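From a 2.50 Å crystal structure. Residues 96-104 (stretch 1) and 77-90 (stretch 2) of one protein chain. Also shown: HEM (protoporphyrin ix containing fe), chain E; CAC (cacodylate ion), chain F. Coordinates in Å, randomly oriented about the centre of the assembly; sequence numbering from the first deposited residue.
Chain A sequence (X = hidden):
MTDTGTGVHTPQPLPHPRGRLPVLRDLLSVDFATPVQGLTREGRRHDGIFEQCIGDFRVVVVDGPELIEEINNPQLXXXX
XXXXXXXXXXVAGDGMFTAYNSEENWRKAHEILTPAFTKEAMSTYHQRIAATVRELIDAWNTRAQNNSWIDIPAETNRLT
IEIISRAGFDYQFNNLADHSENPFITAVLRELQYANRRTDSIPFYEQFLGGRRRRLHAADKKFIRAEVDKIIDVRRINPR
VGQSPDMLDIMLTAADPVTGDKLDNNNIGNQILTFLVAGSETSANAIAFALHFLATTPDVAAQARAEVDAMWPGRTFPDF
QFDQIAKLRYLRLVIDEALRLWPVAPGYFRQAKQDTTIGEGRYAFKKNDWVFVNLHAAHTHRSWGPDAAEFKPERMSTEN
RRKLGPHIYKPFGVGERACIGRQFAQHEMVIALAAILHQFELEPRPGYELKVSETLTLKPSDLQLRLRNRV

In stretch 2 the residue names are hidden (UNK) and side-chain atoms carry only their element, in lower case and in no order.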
ATOM      1  N   MET A  96       6.698   9.301  -8.599  1.00 44.74           N
ATOM      2  CA  MET A  96       5.267   9.530  -8.785  1.00 46.85           C
ATOM      3  C   MET A  96       4.534   9.712  -7.461  1.00 43.21           C
ATOM      4  O   MET A  96       3.508  10.397  -7.411  1.00 44.96           O
ATOM      5  CB  MET A  96       4.639   8.376  -9.568  1.00 42.45           C
ATOM      6  CG  MET A  96       4.905   8.413 -11.063  1.00 48.19           C
ATOM      7  SD  MET A  96       3.911   7.220 -11.981  1.00 58.38           S
ATOM      8  CE  MET A  96       2.260   7.750 -11.534  1.00 48.53           C
ATOM      9  N   PHE A  97       5.043   9.119  -6.381  1.00 39.72           N
ATOM     10  CA  PHE A  97       4.317   9.152  -5.118  1.00 44.99           C
ATOM     11  C   PHE A  97       4.604  10.431  -4.336  1.00 47.52           C
ATOM     12  O   PHE A  97       3.709  10.972  -3.676  1.00 47.35           O
ATOM     13  CB  PHE A  97       4.673   7.913  -4.291  1.00 46.89           C
ATOM     14  CG  PHE A  97       3.744   7.655  -3.138  1.00 48.63           C
ATOM     15  CD1 PHE A  97       2.371   7.652  -3.316  1.00 48.68           C
ATOM     16  CD2 PHE A  97       4.252   7.383  -1.879  1.00 50.44           C
ATOM     17  CE1 PHE A  97       1.519   7.402  -2.253  1.00 46.30           C
ATOM     18  CE2 PHE A  97       3.405   7.132  -0.813  1.00 53.56           C
ATOM     19  CZ  PHE A  97       2.039   7.144  -1.000  1.00 40.11           C
ATOM     20  N   THR A  98       5.832  10.941  -4.415  1.00 41.67           N
ATOM     21  CA  THR A  98       6.252  12.081  -3.614  1.00 48.01           C
ATOM     22  C   THR A  98       6.458  13.355  -4.424  1.00 48.07           C
ATOM     23  O   THR A  98       6.846  14.378  -3.850  1.00 47.18           O
ATOM     24  CB  THR A  98       7.543  11.742  -2.857  1.00 53.17           C
ATOM     25  OG1 THR A  98       8.528  11.255  -3.779  1.00 49.99           O
ATOM     26  CG2 THR A  98       7.274  10.683  -1.796  1.00 36.31           C
ATOM     27  N   ALA A  99       6.208  13.331  -5.730  1.00 50.24           N
ATOM     28  CA  ALA A  99       6.407  14.520  -6.544  1.00 46.58           C
ATOM     29  C   ALA A  99       5.256  15.501  -6.363  1.00 49.27           C
ATOM     30  O   ALA A  99       4.109  15.113  -6.126  1.00 46.42           O
ATOM     31  CB  ALA A  99       6.544  14.151  -8.021  1.00 45.36           C
ATOM     32  N   TYR A 100       5.578  16.787  -6.469  1.00 52.76           N
ATOM     33  CA  TYR A 100       4.543  17.807  -6.461  1.00 49.01           C
ATOM     34  C   TYR A 100       3.763  17.771  -7.771  1.00 49.07           C
ATOM     35  O   TYR A 100       4.214  17.224  -8.782  1.00 52.15           O
ATOM     36  CB  TYR A 100       5.149  19.195  -6.249  1.00 52.53           C
ATOM     37  CG  TYR A 100       5.956  19.330  -4.977  1.00 55.02           C
ATOM     38  CD1 TYR A 100       5.344  19.259  -3.732  1.00 55.15           C
ATOM     39  CD2 TYR A 100       7.327  19.545  -5.021  1.00 57.82           C
ATOM     40  CE1 TYR A 100       6.078  19.385  -2.566  1.00 56.14           C
ATOM     41  CE2 TYR A 100       8.068  19.676  -3.863  1.00 56.84           C
ATOM     42  CZ  TYR A 100       7.440  19.594  -2.639  1.00 61.53           C
ATOM     43  OH  TYR A 100       8.177  19.721  -1.484  1.00 64.62           O
ATOM     44  N   ASN A 101       2.569  18.365  -7.744  1.00 49.51           N
ATOM     45  CA  ASN A 101       1.743  18.397  -8.945  1.00 51.26           C
ATOM     46  C   ASN A 101       2.393  19.223 -10.048  1.00 53.32           C
ATOM     47  O   ASN A 101       2.248  18.901 -11.232  1.00 56.22           O
ATOM     48  CB  ASN A 101       0.355  18.947  -8.614  1.00 45.83           C
ATOM     49  CG  ASN A 101      -0.324  18.181  -7.495  1.00 49.49           C
ATOM     50  OD1 ASN A 101      -0.811  17.068  -7.694  1.00 54.91           O
ATOM     51  ND2 ASN A 101      -0.365  18.778  -6.311  1.00 48.34           N
ATOM     52  N   SER A 102       3.120  20.281  -9.682  1.00 52.38           N
ATOM     53  CA  SER A 102       3.724  21.167 -10.669  1.00 57.70           C
ATOM     54  C   SER A 102       4.984  20.587 -11.300  1.00 59.34           C
ATOM     55  O   SER A 102       5.345  20.993 -12.410  1.00 59.09           O
ATOM     56  CB  SER A 102       4.052  22.517 -10.031  1.00 54.77           C
ATOM     57  OG  SER A 102       4.956  22.359  -8.949  1.00 56.65           O
ATOM     58  N   GLU A 103       5.659  19.660 -10.624  1.00 52.01           N
ATOM     59  CA  GLU A 103       6.893  19.098 -11.160  1.00 52.94           C
ATOM     60  C   GLU A 103       6.622  18.351 -12.460  1.00 53.53           C
ATOM     61  O   GLU A 103       5.738  17.492 -12.528  1.00 51.88           O
ATOM     62  CB  GLU A 103       7.541  18.171 -10.132  1.00 41.87           C
ATOM     63  CG  GLU A 103       8.325  18.908  -9.057  1.00 49.98           C
ATOM     64  CD  GLU A 103       8.873  17.982  -7.990  1.00 56.27           C
ATOM     65  OE1 GLU A 103       8.201  16.979  -7.669  1.00 47.30           O
ATOM     66  OE2 GLU A 103       9.978  18.257  -7.474  1.00 51.52           O
ATOM     67  N   GLU A 104       7.392  18.691 -13.497  1.00 57.78           N
ATOM     68  CA  GLU A 104       7.215  18.084 -14.811  1.00 57.31           C
ATOM     69  C   GLU A 104       7.417  16.574 -14.784  1.00 56.54           C
ATOM     70  O   GLU A 104       6.895  15.873 -15.658  1.00 52.90           O
ATOM     71  CB  GLU A 104       8.182  18.726 -15.809  1.00 62.32           C
ATOM     72  CG  GLU A 104       7.866  18.455 -17.271  1.00 70.36           C
ATOM     73  CD  GLU A 104       8.965  18.945 -18.198  1.00 81.08           C
ATOM     74  OE1 GLU A 104      10.116  19.087 -17.733  1.00 77.38           O
ATOM     75  OE2 GLU A 104       8.679  19.193 -19.389  1.00 81.62           O
ATOM     76  N   UNK A  77     -10.450  20.623  -5.848  1.00 51.23           N
ATOM     77  CA  UNK A  77      -9.357  20.160  -5.009  1.00 53.44           C
ATOM     78  C   UNK A  77      -8.429  19.245  -5.799  1.00 57.35           C
ATOM     79  O   UNK A  77      -8.778  18.741  -6.870  1.00 59.14           O
ATOM     80  c   UNK A  77     -11.311  22.281   0.106  1.00 52.36           C
ATOM     81  c   UNK A  77     -10.284  20.856  -1.610  1.00 58.32           C
ATOM     82  c   UNK A  77     -11.372  21.594  -1.105  1.00 53.44           C
ATOM     83  n   UNK A  77     -12.398  21.481  -2.006  1.00 53.71           N
ATOM     84  c   UNK A  77      -9.882  19.425  -3.768  1.00 49.15           C
ATOM     85  c   UNK A  77     -11.986  20.697  -3.055  1.00 51.41           C
ATOM     86  c   UNK A  77      -9.039  21.491   0.334  1.00 51.93           C
ATOM     87  c   UNK A  77      -9.100  20.807  -0.867  1.00 49.79           C
ATOM     88  c   UNK A  77     -10.698  20.292  -2.860  1.00 56.12           C
ATOM     89  c   UNK A  77     -10.139  22.217   0.809  1.00 51.75           C
ATOM     90  N   UNK A  78      -7.234  19.036  -5.250  1.00 49.26           N
ATOM     91  CA  UNK A  78      -6.223  18.201  -5.877  1.00 49.95           C
ATOM     92  C   UNK A  78      -5.320  17.634  -4.789  1.00 50.96           C
ATOM     93  O   UNK A  78      -5.461  17.959  -3.607  1.00 52.42           O
ATOM     94  o   UNK A  78      -4.192  20.758  -8.586  1.00 62.34           O
ATOM     95  c   UNK A  78      -5.424  18.992  -6.917  1.00 49.66           C
ATOM     96  c   UNK A  78      -4.636  20.148  -6.332  1.00 52.06           C
ATOM     97  c   UNK A  78      -3.882  20.929  -7.388  1.00 58.67           C
ATOM     98  o   UNK A  78      -2.981  21.711  -7.020  1.00 57.01           O
ATOM     99  N   UNK A  79      -4.383  16.782  -5.198  1.00 47.42           N
ATOM    100  CA  UNK A  79      -3.507  16.121  -4.241  1.00 42.27           C
ATOM    101  C   UNK A  79      -2.577  17.119  -3.564  1.00 48.58           C
ATOM    102  O   UNK A  79      -1.994  17.993  -4.212  1.00 46.89           O
ATOM    103  c   UNK A  79      -0.951  13.264  -4.364  1.00 47.36           C
ATOM    104  n   UNK A  79       0.526  11.496  -3.389  1.00 43.09           N
ATOM    105  c   UNK A  79      -1.381  14.708  -4.192  1.00 45.25           C
ATOM    106  c   UNK A  79       0.237  12.955  -3.467  1.00 42.87           C
ATOM    107  c   UNK A  79      -2.680  15.032  -4.926  1.00 45.35           C
ATOM    108  N   UNK A  80      -2.443  16.980  -2.249  1.00 47.08           N
ATOM    109  CA  UNK A  80      -1.471  17.730  -1.469  1.00 45.91           C
ATOM    110  C   UNK A  80      -0.372  16.787  -1.003  1.00 48.41           C
ATOM    111  O   UNK A  80      -0.655  15.751  -0.392  1.00 50.09           O
ATOM    112  o   UNK A  80      -0.749  18.618   1.685  1.00 39.49           O
ATOM    113  c   UNK A  80      -2.131  18.403  -0.263  1.00 47.36           C
ATOM    114  c   UNK A  80      -1.127  19.118   0.624  1.00 44.76           C
ATOM    115  n   UNK A  80      -0.684  20.293   0.187  1.00 39.70           N
ATOM    116  N   UNK A  81       0.875  17.140  -1.300  1.00 49.28           N
ATOM    117  CA  UNK A  81       2.011  16.405  -0.762  1.00 53.51           C
ATOM    118  C   UNK A  81       2.063  16.676   0.735  1.00 52.96           C
ATOM    119  O   UNK A  81       2.564  17.718   1.174  1.00 52.54           O
ATOM    120  c   UNK A  81       3.251  16.477  -2.942  1.00 46.33           C
ATOM    121  c   UNK A  81       4.504  16.082  -0.813  1.00 54.52           C
ATOM    122  c   UNK A  81       3.326  16.798  -1.458  1.00 51.90           C
ATOM    123  N   UNK A  82       1.527  15.743   1.527  1.00 51.87           N
ATOM    124  CA  UNK A  82       1.427  15.930   2.945  1.00 49.75           C
ATOM    125  C   UNK A  82       2.786  15.955   3.620  1.00 53.45           C
ATOM    126  O   UNK A  82       3.831  15.765   2.982  1.00 59.20           O
ATOM    127  N   UNK A  83       2.777  16.196   4.935  1.00 53.22           N
ATOM    128  CA  UNK A  83       4.053  16.288   5.668  1.00 54.41           C
ATOM    129  C   UNK A  83       4.936  15.061   5.510  1.00 57.29           C
ATOM    130  O   UNK A  83       6.105  15.189   5.123  1.00 58.55           O
ATOM    131  c   UNK A  83       3.598  16.488   7.120  1.00 58.30           C
ATOM    132  c   UNK A  83       2.249  17.122   7.004  1.00 55.80           C
ATOM    133  c   UNK A  83       1.619  16.502   5.793  1.00 57.73           C
ATOM    134  N   UNK A  84       4.406  13.868   5.792  1.00 56.77           N
ATOM    135  CA  UNK A  84       5.213  12.658   5.686  1.00 55.46           C
ATOM    136  C   UNK A  84       5.656  12.409   4.249  1.00 60.85           C
ATOM    137  O   UNK A  84       6.793  11.986   4.008  1.00 61.88           O
ATOM    138  o   UNK A  84       3.128  11.432   5.647  1.00 75.07           O
ATOM    139  c   UNK A  84       4.439  11.457   6.226  1.00 53.91           C
ATOM    140  c   UNK A  84       4.323  11.538   7.741  1.00 57.69           C
ATOM    141  N   UNK A  85       4.773  12.667   3.280  1.00 53.67           N
ATOM    142  CA  UNK A  85       5.168  12.547   1.879  1.00 51.32           C
ATOM    143  C   UNK A  85       6.316  13.492   1.554  1.00 55.32           C
ATOM    144  O   UNK A  85       7.227  13.138   0.796  1.00 54.28           O
ATOM    145  c   UNK A  85       3.050  11.646   0.678  1.00 58.26           C
ATOM    146  c   UNK A  85       3.858  10.418   0.295  1.00 53.10           C
ATOM    147  c   UNK A  85       2.056  12.001  -0.417  1.00 57.05           C
ATOM    148  c   UNK A  85       3.978  12.824   0.963  1.00 55.63           C
ATOM    149  N   UNK A  86       6.287  14.703   2.115  1.00 62.58           N
ATOM    150  CA  UNK A  86       7.390  15.634   1.909  1.00 59.82           C
ATOM    151  C   UNK A  86       8.679  15.092   2.510  1.00 54.46           C
ATOM    152  O   UNK A  86       9.767  15.304   1.963  1.00 61.48           O
ATOM    153  n   UNK A  86       8.376  18.760   1.290  1.00 66.87           N
ATOM    154  c   UNK A  86       7.050  16.996   2.514  1.00 51.16           C
ATOM    155  c   UNK A  86       9.130  18.338   3.296  1.00 69.87           C
ATOM    156  c   UNK A  86       8.163  17.991   2.414  1.00 65.23           C
ATOM    157  n   UNK A  86       9.899  19.304   2.695  1.00 78.87           N
ATOM    158  c   UNK A  86       9.423  19.542   1.486  1.00 75.97           C
ATOM    159  N   UNK A  87       8.577  14.386   3.637  1.00 50.19           N
ATOM    160  CA  UNK A  87       9.769  13.833   4.265  1.00 55.85           C
ATOM    161  C   UNK A  87      10.292  12.623   3.502  1.00 56.34           C
ATOM    162  O   UNK A  87      11.489  12.320   3.570  1.00 57.67           O
ATOM    163  c   UNK A  87       9.469  13.473   5.720  1.00 58.79           C
ATOM    164  c   UNK A  87       8.016  14.363   7.580  1.00 67.69           C
ATOM    165  c   UNK A  87       8.496  13.406   8.654  1.00 74.27           C
ATOM    166  n   UNK A  87       9.602  13.996   9.455  1.00 80.69           N
ATOM    167  c   UNK A  87       9.114  14.683   6.575  1.00 62.03           C
ATOM    168  N   UNK A  88       9.423  11.931   2.766  1.00 58.84           N
ATOM    169  CA  UNK A  88       9.850  10.805   1.950  1.00 52.81           C
ATOM    170  C   UNK A  88      10.565  11.234   0.675  1.00 53.92           C
ATOM    171  O   UNK A  88      11.128  10.377  -0.015  1.00 50.77           O
ATOM    172  c   UNK A  88       8.651   9.924   1.595  1.00 56.66           C
ATOM    173  c   UNK A  88       8.076   9.085   2.737  1.00 60.94           C
ATOM    174  c   UNK A  88       6.931   8.221   2.237  1.00 60.50           C
ATOM    175  c   UNK A  88       9.164   8.231   3.369  1.00 54.05           C
ATOM    176  N   UNK A  89      10.559  12.529   0.347  1.00 49.92           N
ATOM    177  CA  UNK A  89      11.306  13.002  -0.812  1.00 49.59           C
ATOM    178  C   UNK A  89      12.807  12.824  -0.635  1.00 54.19           C
ATOM    179  O   UNK A  89      13.539  12.786  -1.629  1.00 51.82           O
ATOM    180  n   UNK A  89       8.549  16.391  -4.420  1.00 54.81           N
ATOM    181  c   UNK A  89       9.530  14.720  -1.479  1.00 51.79           C
ATOM    182  c   UNK A  89       9.265  16.199  -1.702  1.00 53.07           C
ATOM    183  n   UNK A  89      10.567  17.352  -4.933  1.00 54.92           N
ATOM    184  n   UNK A  89      10.103  16.752  -2.761  1.00 55.32           N
ATOM    185  c   UNK A  89       9.740  16.830  -4.038  1.00 54.56           C
ATOM    186  c   UNK A  89      10.980  14.471  -1.088  1.00 45.70           C
ATOM    187  N   UNK A  90      13.282  12.711   0.608  1.00 51.80           N
ATOM    188  CA  UNK A  90      14.688  12.411   0.842  1.00 60.50           C
ATOM    189  C   UNK A  90      15.061  11.016   0.361  1.00 58.89           C
ATOM    190  O   UNK A  90      16.248  10.742   0.150  1.00 59.07           O
ATOM    191  o   UNK A  90      14.874  13.901   2.753  1.00 67.99           O
ATOM    192  c   UNK A  90      15.018  12.556   2.329  1.00 58.67           C
TER
HETATM  193  CHA HEM E 501      -0.858   6.125  -4.712  1.00 46.16           C
HETATM  194  CHB HEM E 501      -2.924   3.006  -1.610  1.00 48.28           C
HETATM  195  CHC HEM E 501      -0.546  -0.672  -3.727  1.00 46.27           C
HETATM  196  CHD HEM E 501       2.045   2.544  -6.291  1.00 41.66           C
HETATM  197  C1A HEM E 501      -1.652   5.614  -3.703  1.00 43.26           C
HETATM  198  C2A HEM E 501      -2.589   6.350  -2.874  1.00 48.03           C
HETATM  199  C3A HEM E 501      -3.154   5.491  -2.023  1.00 44.22           C
HETATM  200  C4A HEM E 501      -2.604   4.173  -2.273  1.00 45.94           C
HETATM  201  CMA HEM E 501      -4.209   5.849  -0.956  1.00 42.76           C
HETATM  202  CAA HEM E 501      -2.887   7.863  -2.943  1.00 42.25           C
HETATM  203  CBA HEM E 501      -1.868   8.597  -2.076  1.00 45.18           C
HETATM  204  CGA HEM E 501      -2.220  10.058  -1.961  1.00 51.00           C
HETATM  205  O1A HEM E 501      -3.309  10.464  -2.445  1.00 51.99           O
HETATM  206  O2A HEM E 501      -1.406  10.822  -1.380  1.00 42.86           O
HETATM  207  C1B HEM E 501      -2.507   1.733  -1.950  1.00 48.92           C
HETATM  208  C2B HEM E 501      -3.016   0.495  -1.394  1.00 54.61           C
HETATM  209  C3B HEM E 501      -2.360  -0.528  -1.978  1.00 48.98           C
HETATM  210  C4B HEM E 501      -1.413   0.040  -2.921  1.00 51.71           C
HETATM  211  CMB HEM E 501      -4.127   0.445  -0.319  1.00 37.77           C
HETATM  212  CAB HEM E 501      -2.503  -2.058  -1.762  1.00 48.91           C
HETATM  213  CBB HEM E 501      -3.333  -2.639  -0.886  1.00 49.45           C
HETATM  214  C1C HEM E 501       0.351  -0.140  -4.633  1.00 43.20           C
HETATM  215  C2C HEM E 501       1.209  -0.879  -5.537  1.00 53.44           C
HETATM  216  C3C HEM E 501       1.928  -0.009  -6.248  1.00 49.43           C
HETATM  217  C4C HEM E 501       1.555   1.336  -5.824  1.00 43.63           C
HETATM  218  CMC HEM E 501       1.295  -2.415  -5.666  1.00 42.38           C
HETATM  219  CAC HEM E 501       2.961  -0.439  -7.318  1.00 47.73           C
HETATM  220  CBC HEM E 501       3.656   0.435  -8.052  1.00 54.44           C
HETATM  221  C1D HEM E 501       1.485   3.793  -6.101  1.00 45.12           C
HETATM  222  C2D HEM E 501       1.929   5.037  -6.704  1.00 44.80           C
HETATM  223  C3D HEM E 501       1.131   6.020  -6.271  1.00 40.40           C
HETATM  224  C4D HEM E 501       0.146   5.444  -5.375  1.00 42.97           C
HETATM  225  CMD HEM E 501       3.119   5.197  -7.676  1.00 33.94           C
HETATM  226  CAD HEM E 501       1.233   7.514  -6.657  1.00 40.48           C
HETATM  227  CBD HEM E 501       0.503   7.764  -7.973  1.00 32.48           C
HETATM  228  CGD HEM E 501       0.520   9.236  -8.304  1.00 45.02           C
HETATM  229  O1D HEM E 501       0.513   9.579  -9.515  1.00 44.89           O
HETATM  230  O2D HEM E 501       0.548  10.070  -7.360  1.00 43.81           O
HETATM  231  NA  HEM E 501      -1.690   4.291  -3.303  1.00 49.98           N
HETATM  232  NB  HEM E 501      -1.533   1.416  -2.875  1.00 48.44           N
HETATM  233  NC  HEM E 501       0.592   1.204  -4.839  1.00 47.62           N
HETATM  234  ND  HEM E 501       0.396   4.084  -5.298  1.00 45.97           N
HETATM  235 FE   HEM E 501      -0.459   2.755  -3.976  1.00 54.90          FE
HETATM  236 AS   CAC F 502       2.182  21.526  -5.690  0.75 67.01          AS
HETATM  237  O1  CAC F 502       2.764  21.353  -7.308  0.75 59.41           O
HETATM  238  O2  CAC F 502       1.494  20.211  -4.807  0.75 58.08           O
HETATM  239  C1  CAC F 502       3.608  22.274  -4.646  0.75 52.32           C
HETATM  240  C2  CAC F 502       0.937  22.983  -5.691  0.75 64.09           C

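Position 77 has one carbon leading into fused five- and six-membered rings holding eight carbons and one nitrogen, out of reach of stretch 1: Trp77. Position 78 carries three carbons, the third bearing two oxygens, one of them 4.0 Å from Asn101 ND2. Among standard residues such a group fits glutamate alone, hence Glu78, the oxygen being OE2.

Position 79 shows four carbons in a row ending in nitrogen, an unbranched amine whose nitrogen donates to Phe97 O (3.2 Å) and to HEM O2A (2.9 Å), while Asn101 ND2 donates to the backbone O of position 79 (2.8 Å, 160°): Lys79, the nitrogen being NZ. At position 80 there are two carbons, the second with one oxygen and one nitrogen; the CA-to-CB bond points away from stretch 1 and the side chain makes no contact with it. The amide gives Asn80.

Position 81 has one carbon carrying two more, a beta-branched apolar group; one of the two outer carbons packs 3.6 Å from Tyr100 CD1. This is Val81, the atom CG2. Position 82 has no side-chain atoms, so it is Gly82, the N-cap of the following helix. At position 83 three carbons close a ring onto the backbone nitrogen: Pro83. Position 84, one carbon carrying an oxygen and a carbon, is Thr84, exposed and out of reach.

Position 85 has four carbons forked at the second; one terminal carbon lies 4.0 Å from the centroid of the Phe97 ring, 30° off the normal, a CH-pi contact over one face. This is Leu85, the atom CD2. Position 86 is one carbon and a five-membered ring of three carbons and two nitrogens; one ring nitrogen and Tyr100 OH share a hydrogen bond of 2.9 Å at the ring edges: His86, through ND1. Position 87 has four carbons ending in nitrogen; its CA-to-CB bond points away and the side chain makes no contact with stretch 1: Lys87. Position 88 repeats the fork at the second of four carbons, with CB 3.7 Å from Thr98 CG2: Leu88.

Position 89 has three carbons, a nitrogen, then a carbon with two nitrogens, a guanidinium. One terminal nitrogen forms a salt bridge with Glu103 OE2 (2.8 Å, 155°), and the other makes a weak bond to Thr98 O (2.7 Å, 129°): Arg89, with NH2 and NH1 respectively. Position 90, one carbon and one oxygen, is Ser90, without contact.

The contact buries 668 Å², both sides summed. Arg89 joins several parts of stretch 1: one guanidinium face lies against Tyr100, with Arg89 CZ 3.3 Å from Tyr100 CE2, while its edge meets Thr98 O and Glu103. Glu103 OE1 also accepts from Tyr100 N (2.9 Å), tying the salt bridge to the local backbone fold. Lys79 anchors the other region through its amine and carbonyl, and Val81 and Leu85 supply apolar packing against Tyr100 and Phe97.

Stretch 2 77-90: WEKNVGPTLHKLRS
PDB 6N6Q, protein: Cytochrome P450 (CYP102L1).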